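PDB 3D3U: 4-hydroxybutyrate CoA-transferase from Porphyromonas gingivalis, which probably transfers coenzyme A between acyl-CoA thioesters and carboxylates such as acetate. Local coordinates for residues Ser41-Tyr45 and Pro66-Met72; Ile163-Asn167 and Ile287-Pro291; Leu318-Ala322 and Thr381-Glu385. One frame throughout, in Å; residues are numbered along the deposited sequence.

Interaction 1. Residues Ser41-Tyr45 and Pro66-Met72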
loop_
_atom_site.group_PDB
_atom_site.type_symbol
_atom_site.label_atom_id
_atom_site.label_comp_id
_atom_site.label_asym_id
_atom_site.label_seq_id
_atom_site.Cartn_x
_atom_site.Cartn_y
_atom_site.Cartn_z
ATOM N N SER A 41 -0.349 -17.425 -13.000
ATOM C CA SER A 41 -1.625 -17.990 -12.460
ATOM C C SER A 41 -2.411 -18.771 -13.549
ATOM O O SER A 41 -2.890 -19.928 -13.374
ATOM C CB SER A 41 -2.470 -16.897 -11.812
ATOM O OG SER A 41 -3.751 -17.371 -11.381
ATOM N N GLN A 42 -2.444 -18.127 -14.724
ATOM C CA GLN A 42 -3.081 -18.657 -15.991
ATOM C C GLN A 42 -2.381 -20.010 -16.199
ATOM O O GLN A 42 -3.066 -21.025 -16.254
ATOM C CB GLN A 42 -2.921 -17.629 -17.188
ATOM C CG GLN A 42 -4.117 -17.340 -18.121
ATOM C CD GLN A 42 -4.830 -15.965 -17.737
ATOM O OE1 GLN A 42 -4.181 -14.867 -17.868
ATOM N NE2 GLN A 42 -6.160 -16.023 -17.265
ATOM N N ALA A 43 -1.037 -20.063 -16.220
ATOM C CA ALA A 43 -0.397 -21.397 -16.456
ATOM C C ALA A 43 -0.650 -22.461 -15.397
ATOM O O ALA A 43 -0.640 -23.615 -15.695
ATOM C CB ALA A 43 1.130 -21.310 -16.818
ATOM N N MET A 44 -0.860 -22.049 -14.159
ATOM C CA MET A 44 -1.206 -23.011 -13.120
ATOM C C MET A 44 -2.596 -23.568 -13.368
ATOM O O MET A 44 -2.844 -24.733 -13.136
ATOM C CB MET A 44 -1.139 -22.339 -11.724
ATOM C CG MET A 44 0.314 -22.094 -11.167
ATOM S SD MET A 44 0.197 -21.182 -9.626
ATOM C CE MET A 44 -0.009 -22.404 -8.399
ATOM N N TYR A 45 -3.514 -22.723 -13.820
ATOM C CA TYR A 45 -4.794 -23.239 -14.305
ATOM C C TYR A 45 -4.658 -24.345 -15.389
ATOM O O TYR A 45 -5.071 -25.503 -15.186
ATOM C CB TYR A 45 -5.670 -22.152 -14.891
ATOM C CG TYR A 45 -7.039 -22.641 -15.121
ATOM C CD1 TYR A 45 -7.977 -22.634 -14.079
ATOM C CD2 TYR A 45 -7.425 -23.164 -16.346
ATOM C CE1 TYR A 45 -9.284 -23.081 -14.249
ATOM C CE2 TYR A 45 -8.718 -23.654 -16.522
ATOM C CZ TYR A 45 -9.663 -23.616 -15.458
ATOM O OH TYR A 45 -10.983 -24.092 -15.599
ATOM N N PRO A 66 -7.455 -17.677 -11.986
ATOM C CA PRO A 66 -7.322 -19.108 -11.643
ATOM C C PRO A 66 -6.576 -19.508 -10.318
ATOM O O PRO A 66 -5.408 -19.821 -10.362
ATOM C CB PRO A 66 -6.510 -19.573 -12.824
ATOM C CG PRO A 66 -5.971 -18.061 -13.537
ATOM C CD PRO A 66 -7.159 -17.380 -13.397
ATOM N N HIS A 67 -7.163 -19.454 -9.131
ATOM C CA HIS A 67 -6.526 -20.236 -8.023
ATOM C C HIS A 67 -7.602 -20.581 -7.089
ATOM O O HIS A 67 -7.475 -21.627 -6.297
ATOM C CB HIS A 67 -5.720 -19.447 -7.005
ATOM C CG HIS A 67 -4.755 -18.477 -7.567
ATOM N ND1 HIS A 67 -3.876 -18.803 -8.577
ATOM C CD2 HIS A 67 -4.484 -17.204 -7.190
ATOM C CE1 HIS A 67 -3.147 -17.738 -8.844
ATOM N NE2 HIS A 67 -3.517 -16.751 -8.035
ATOM N N LEU A 68 -8.546 -19.593 -7.010
ATOM C CA LEU A 68 -9.784 -19.784 -6.214
ATOM C C LEU A 68 -10.801 -20.295 -7.190
ATOM O O LEU A 68 -11.979 -20.399 -6.824
ATOM C CB LEU A 68 -10.283 -18.557 -5.366
ATOM C CG LEU A 68 -11.088 -18.661 -3.983
ATOM C CD1 LEU A 68 -11.163 -20.080 -3.192
ATOM C CD2 LEU A 68 -10.772 -17.492 -2.959
ATOM N N ALA A 69 -10.358 -20.655 -8.403
ATOM C CA ALA A 69 -11.272 -21.325 -9.277
ATOM C C ALA A 69 -11.451 -22.564 -8.468
ATOM O O ALA A 69 -10.473 -23.093 -7.987
ATOM C CB ALA A 69 -10.617 -21.640 -10.564
ATOM N N PRO A 70 -12.690 -22.949 -8.195
ATOM C CA PRO A 70 -12.991 -24.180 -7.479
ATOM C C PRO A 70 -12.239 -25.411 -7.963
ATOM O O PRO A 70 -11.920 -26.274 -7.138
ATOM C CB PRO A 70 -14.510 -24.369 -7.692
ATOM C CG PRO A 70 -15.053 -23.109 -8.032
ATOM C CD PRO A 70 -13.908 -22.177 -8.466
ATOM N N GLU A 71 -11.943 -25.514 -9.266
ATOM C CA GLU A 71 -11.266 -26.725 -9.838
ATOM C C GLU A 71 -9.807 -26.821 -9.424
ATOM O O GLU A 71 -9.172 -27.869 -9.519
ATOM C CB GLU A 71 -11.524 -26.873 -11.328
ATOM C CG GLU A 71 -11.488 -25.625 -12.162
ATOM C CD GLU A 71 -12.717 -24.687 -12.127
ATOM O OE1 GLU A 71 -13.501 -24.729 -13.024
ATOM O OE2 GLU A 71 -12.909 -23.792 -11.301
ATOM N N MET A 72 -9.267 -25.728 -8.894
ATOM C CA MET A 72 -7.973 -25.772 -8.209
ATOM C C MET A 72 -7.981 -26.594 -6.945
ATOM O O MET A 72 -6.910 -26.955 -6.453
ATOM C CB MET A 72 -7.542 -24.401 -7.833
ATOM C CG MET A 72 -7.424 -23.525 -9.051
ATOM S SD MET A 72 -6.685 -24.393 -10.407
ATOM C CE MET A 72 -4.903 -24.402 -10.188
#
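Tyr45 dominates the helical side of this contact. Its chi1 is t (-169°), which lays the ring along the 66-72 loop and brings three neighbours to the side chain: Tyr45 CB meets Pro66 CB at 3.4 Å, Tyr45 CE1 has Ala69 CB at the ring edge 4.2 Å away, and Met72 SD lies 5.3 Å from the ring centroid. That sulfur sits 55° off the ring normal, an oblique Met-aromatic contact. The all-m rotamer of Met72 folds the side chain so that Met72 CE also lies 3.6 Å from the backbone Met44 O. Helix 38-46 connects strands 27-30 and 54-57 of the parallel sheet of the N-terminal, Rossmann-like part, whereas Pro66-Met72 belongs to the connection from 54-57 to 76-79; the contact thus joins two successive strand connections. One turn before Tyr45, Ser41 (chi1 t) directs OG at the loop and gives a weak hydrogen bond to Pro66 O (3.1 Å), although OG is crowded in the model and its place uncertain. The Pro66 ring packs at the helix backbone, with CG 3.7 Å from Gln42 N. Arg48 makes a cation-pi contact with Tyr45, while Val18 of helix 14-21 touches Met44.

Interaction 2. Residues Ile163-Asn167 and Ile287-Pro291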
loop_
_atom_site.group_PDB
_atom_site.type_symbol
_atom_site.label_atom_id
_atom_site.label_comp_id
_atom_site.label_asym_id
_atom_site.label_seq_id
_atom_site.Cartn_x
_atom_site.Cartn_y
_atom_site.Cartn_z
ATOM N N ILE A 163 11.676 1.468 -12.089
ATOM C CA ILE A 163 11.730 2.387 -10.973
ATOM C C ILE A 163 12.820 1.937 -9.993
ATOM O O ILE A 163 13.056 0.711 -9.752
ATOM C CB ILE A 163 10.391 2.301 -10.271
ATOM C CG1 ILE A 163 9.261 2.468 -11.271
ATOM C CG2 ILE A 163 10.305 3.243 -9.051
ATOM C CD1 ILE A 163 8.028 2.507 -10.553
ATOM N N GLY A 164 13.436 2.921 -9.359
ATOM C CA GLY A 164 14.737 2.724 -8.726
ATOM C C GLY A 164 14.522 2.725 -7.265
ATOM O O GLY A 164 13.437 2.377 -6.843
ATOM N N GLY A 165 15.509 3.169 -6.498
ATOM C CA GLY A 165 15.533 2.884 -5.081
ATOM C C GLY A 165 15.997 1.453 -4.861
ATOM O O GLY A 165 16.683 0.864 -5.703
ATOM N N GLU A 166 15.657 0.847 -3.743
ATOM C CA GLU A 166 16.172 -0.509 -3.474
ATOM C C GLU A 166 15.229 -1.490 -4.095
ATOM O O GLU A 166 14.686 -2.347 -3.386
ATOM C CB GLU A 166 16.093 -0.798 -2.011
ATOM C CG GLU A 166 17.349 -1.029 -1.280
ATOM C CD GLU A 166 16.983 -1.786 -0.014
ATOM O OE1 GLU A 166 16.290 -2.876 -0.093
ATOM O OE2 GLU A 166 17.343 -1.253 1.077
ATOM N N ASN A 167 15.049 -1.374 -5.411
ATOM C CA ASN A 167 14.002 -2.045 -6.129
ATOM C C ASN A 167 14.546 -2.893 -7.259
ATOM O O ASN A 167 13.879 -3.074 -8.284
ATOM C CB ASN A 167 13.109 -0.984 -6.752
ATOM C CG ASN A 167 11.740 -1.498 -6.987
ATOM O OD1 ASN A 167 11.392 -2.629 -6.516
ATOM N ND2 ASN A 167 10.947 -0.726 -7.736
ATOM N N ILE A 287 11.303 9.241 -8.463
ATOM C CA ILE A 287 10.475 8.225 -7.862
ATOM C C ILE A 287 11.312 7.032 -7.539
ATOM O O ILE A 287 12.155 6.639 -8.366
ATOM C CB ILE A 287 9.362 7.868 -8.788
ATOM C CG1 ILE A 287 8.141 8.725 -8.421
ATOM C CG2 ILE A 287 8.969 6.410 -8.664
ATOM C CD1 ILE A 287 7.561 9.562 -9.577
ATOM N N GLU A 288 11.087 6.492 -6.325
ATOM C CA GLU A 288 11.835 5.366 -5.821
ATOM C C GLU A 288 11.083 4.360 -4.931
ATOM O O GLU A 288 10.288 4.766 -4.009
ATOM C CB GLU A 288 13.035 5.890 -5.093
ATOM C CG GLU A 288 14.008 6.497 -6.083
ATOM C CD GLU A 288 15.177 7.143 -5.368
ATOM O OE1 GLU A 288 15.031 7.381 -4.158
ATOM O OE2 GLU A 288 16.241 7.396 -5.994
ATOM N N CYS A 289 11.333 3.053 -5.137
ATOM C CA CYS A 289 10.633 2.106 -4.300
ATOM C C CYS A 289 11.479 1.524 -3.252
ATOM O O CYS A 289 12.677 1.432 -3.408
ATOM C CB CYS A 289 10.010 1.049 -5.162
ATOM S SG CYS A 289 8.559 1.758 -6.014
ATOM N N TYR A 290 10.851 1.182 -2.152
ATOM C CA TYR A 290 11.499 0.375 -1.164
ATOM C C TYR A 290 10.510 -0.570 -0.553
ATOM O O TYR A 290 9.290 -0.357 -0.539
ATOM C CB TYR A 290 11.952 1.225 -0.033
ATOM C CG TYR A 290 12.944 2.237 -0.430
ATOM C CD1 TYR A 290 14.351 2.017 -0.317
ATOM C CD2 TYR A 290 12.500 3.452 -0.932
ATOM C CE1 TYR A 290 15.263 3.000 -0.723
ATOM C CE2 TYR A 290 13.380 4.422 -1.331
ATOM C CZ TYR A 290 14.723 4.197 -1.226
ATOM O OH TYR A 290 15.419 5.257 -1.677
ATOM N N PRO A 291 11.028 -1.611 0.030
ATOM C CA PRO A 291 10.164 -2.601 0.615
ATOM C C PRO A 291 9.476 -2.048 1.863
ATOM O O PRO A 291 9.882 -1.010 2.434
ATOM C CB PRO A 291 11.143 -3.724 1.000
ATOM C CG PRO A 291 12.584 -3.204 0.817
ATOM C CD PRO A 291 12.478 -1.870 0.222
#
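Ile163 opens the first segment with an apolar contact: its CG2 lies 3.5 Å from Ile287 CG2 and 3.8 Å from Cys289 SG. Gly164 then supplies the best-formed polar link, since its carbonyl O accepts a hydrogen bond from Cys289 N at 2.8 Å with an N-H...O angle of 166°; the same Gly164 O also receives a CA-H...O contact from Glu288 CA (3.5 Å). Gly165, bridged in parallel to Cys289 with CA atoms 5.0 Å apart, has a positive phi of 78°, and an ideal CB there would fall 2.5 Å from Cys289 O, so both backbone and space favour glycine. At Glu166 the chain makes an inverse gamma turn. Glu166 N gives Cys289 O a weak hydrogen bond (3.1 Å, 122°), and Glu166 CB packs 3.7 Å from Tyr290 CD1. Asn167 closes the walk with ND2 3.3 Å from Cys289 CB; that amide bonds more strongly to Gly136 O than to Ile163 O. Strand 164-165, short and weakly bonded, is an outermost strand of the mixed sheet within the chain, next to 287-289, whose other neighbour is strand 266-268. Helix 275-281 packs on Ile163 and Ile287, and Pro291 occupies the N-cap position before helix 292-295.

Interaction 3. Residues Leu318-Ala322 and Thr381-Glu385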
loop_
_atom_site.group_PDB
_atom_site.type_symbol
_atom_site.label_atom_id
_atom_site.label_comp_id
_atom_site.label_asym_id
_atom_site.label_seq_id
_atom_site.Cartn_x
_atom_site.Cartn_y
_atom_site.Cartn_z
ATOM N N LEU A 318 -16.624 6.641 21.055
ATOM C CA LEU A 318 -16.591 7.870 21.866
ATOM C C LEU A 318 -15.293 8.125 22.663
ATOM O O LEU A 318 -15.241 9.058 23.477
ATOM C CB LEU A 318 -17.792 7.911 22.814
ATOM C CG LEU A 318 -19.172 8.192 22.211
ATOM C CD1 LEU A 318 -20.206 8.448 23.327
ATOM C CD2 LEU A 318 -19.124 9.352 21.240
ATOM N N MET A 319 -14.253 7.337 22.367
ATOM C CA MET A 319 -13.060 7.205 23.181
ATOM C C MET A 319 -11.778 7.289 22.348
ATOM O O MET A 319 -10.704 7.574 22.871
ATOM C CB MET A 319 -13.082 5.847 23.801
ATOM C CG MET A 319 -12.217 5.723 24.987
ATOM S SD MET A 319 -13.323 5.268 26.354
ATOM C CE MET A 319 -14.578 4.079 25.698
ATOM N N GLY A 320 -11.853 6.998 21.065
ATOM C CA GLY A 320 -10.669 7.205 20.267
ATOM C C GLY A 320 -10.133 5.932 19.684
ATOM O O GLY A 320 -8.932 5.776 19.453
ATOM N N GLN A 321 -11.054 5.033 19.410
ATOM C CA GLN A 321 -10.694 3.711 19.145
ATOM C C GLN A 321 -11.369 3.189 17.865
ATOM O O GLN A 321 -12.614 3.241 17.744
ATOM C CB GLN A 321 -11.060 2.952 20.393
ATOM C CG GLN A 321 -10.412 3.574 21.601
ATOM C CD GLN A 321 -10.491 2.682 22.855
ATOM O OE1 GLN A 321 -11.547 2.092 23.112
ATOM N NE2 GLN A 321 -9.383 2.594 23.645
ATOM N N ALA A 322 -10.542 2.699 16.925
ATOM C CA ALA A 322 -10.968 2.235 15.596
ATOM C C ALA A 322 -11.283 0.787 15.626
ATOM O O ALA A 322 -10.365 0.038 15.863
ATOM C CB ALA A 322 -9.837 2.475 14.593
ATOM N N THR A 381 -6.008 -1.838 19.891
ATOM C CA THR A 381 -5.997 -0.559 19.150
ATOM C C THR A 381 -6.541 0.702 19.879
ATOM O O THR A 381 -7.010 1.639 19.231
ATOM C CB THR A 381 -6.622 -0.732 17.745
ATOM O OG1 THR A 381 -6.977 0.582 17.219
ATOM C CG2 THR A 381 -7.913 -1.697 17.797
ATOM N N GLY A 382 -6.421 0.673 21.223
ATOM C CA GLY A 382 -6.763 1.738 22.186
ATOM C C GLY A 382 -6.199 3.128 21.904
ATOM O O GLY A 382 -5.090 3.244 21.358
ATOM N N ARG A 383 -7.000 4.159 22.304
ATOM C CA ARG A 383 -6.925 5.711 22.088
ATOM C C ARG A 383 -5.631 6.566 21.964
ATOM O O ARG A 383 -5.598 7.374 21.025
ATOM C CB ARG A 383 -7.850 6.478 23.081
ATOM C CG ARG A 383 -7.271 6.645 24.517
ATOM C CD ARG A 383 -6.818 5.315 25.117
ATOM N NE ARG A 383 -6.931 5.273 26.563
ATOM C CZ ARG A 383 -7.939 4.706 27.211
ATOM N NH1 ARG A 383 -7.972 4.716 28.547
ATOM N NH2 ARG A 383 -8.921 4.140 26.508
ATOM N N ASN A 384 -4.683 6.471 22.943
ATOM C CA ASN A 384 -3.227 6.888 22.892
ATOM C C ASN A 384 -2.495 6.499 21.595
ATOM O O ASN A 384 -1.340 5.996 21.611
ATOM C CB ASN A 384 -2.505 6.149 23.999
ATOM C CG ASN A 384 -3.132 4.789 24.264
ATOM O OD1 ASN A 384 -3.150 3.899 23.404
ATOM N ND2 ASN A 384 -3.703 4.651 25.460
ATOM N N GLU A 385 -3.244 6.704 20.498
ATOM C CA GLU A 385 -2.960 6.383 19.097
ATOM C C GLU A 385 -3.030 7.732 18.232
ATOM O O GLU A 385 -1.965 8.275 17.861
ATOM C CB GLU A 385 -3.904 5.229 18.612
ATOM C CG GLU A 385 -3.311 3.823 18.440
ATOM C CD GLU A 385 -2.132 3.456 19.374
ATOM O OE1 GLU A 385 -2.110 3.977 20.521
ATOM O OE2 GLU A 385 -1.227 2.608 18.973
#
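The two backbones come nearest at Gly320 and Arg383, whose CA atoms are 4.4 Å apart, and Arg383 CA makes a CA-H...O contact to Gly320 O at 3.3 Å, with 155° at the hydrogen. Glycine is required at 320: an ideal CB would stand 3.0 Å from Arg383 CB, and with phi/psi of 117/32° it would also press on the preceding carbonyl oxygen. Van der Waals contacts extend the interface on both flanks. Met319 O lies 3.1 Å from Arg383 CB and Met319 CG 4.0 Å from Arg383 NH2, while Ala322 O is 3.6 Å from Thr381 CG2. Among the polar groups, the Gln321 side chain extends beside Gly382 and Arg383. Asp317, at the end of strand 316-317, accepts weak hydrogen bonds at OD1 from the backbone N of Met319, Gly320 and Gln321. Helix 403-413 touches this contact through Leu403, against Met319, and Arg406, against Arg383. What results is loop-to-loop packing at the surface of the C-terminal Rossmann-like domain, between the chain following strand 316-317 and the approach to strand 388-391, with unmodelled residues 323-336 and 375-380 adjoining the two segments.

How the interactions relate
Interaction 2 is the buried contact, with its centre about 14 Å from that of the chain; interaction 1, its centre at about 25 Å, is partly buried, and interaction 3, its centre at about 23 Å, lies at the surface. No element is common to any two of them, and their nearest atoms stay about 20 Å or more apart. Interaction 1 lies within the N-terminal half of the fold and interaction 3 within the C-terminal half, whereas interaction 2 pairs a segment of one with a segment of the other. Chemistry follows place: one well-formed main-chain hydrogen bond and a weak one join short parallel strands in interaction 2, side-chain packing prevails in interaction 1, between helix and loop, and close loop backbones with a CA-H...O contact mark interaction 3.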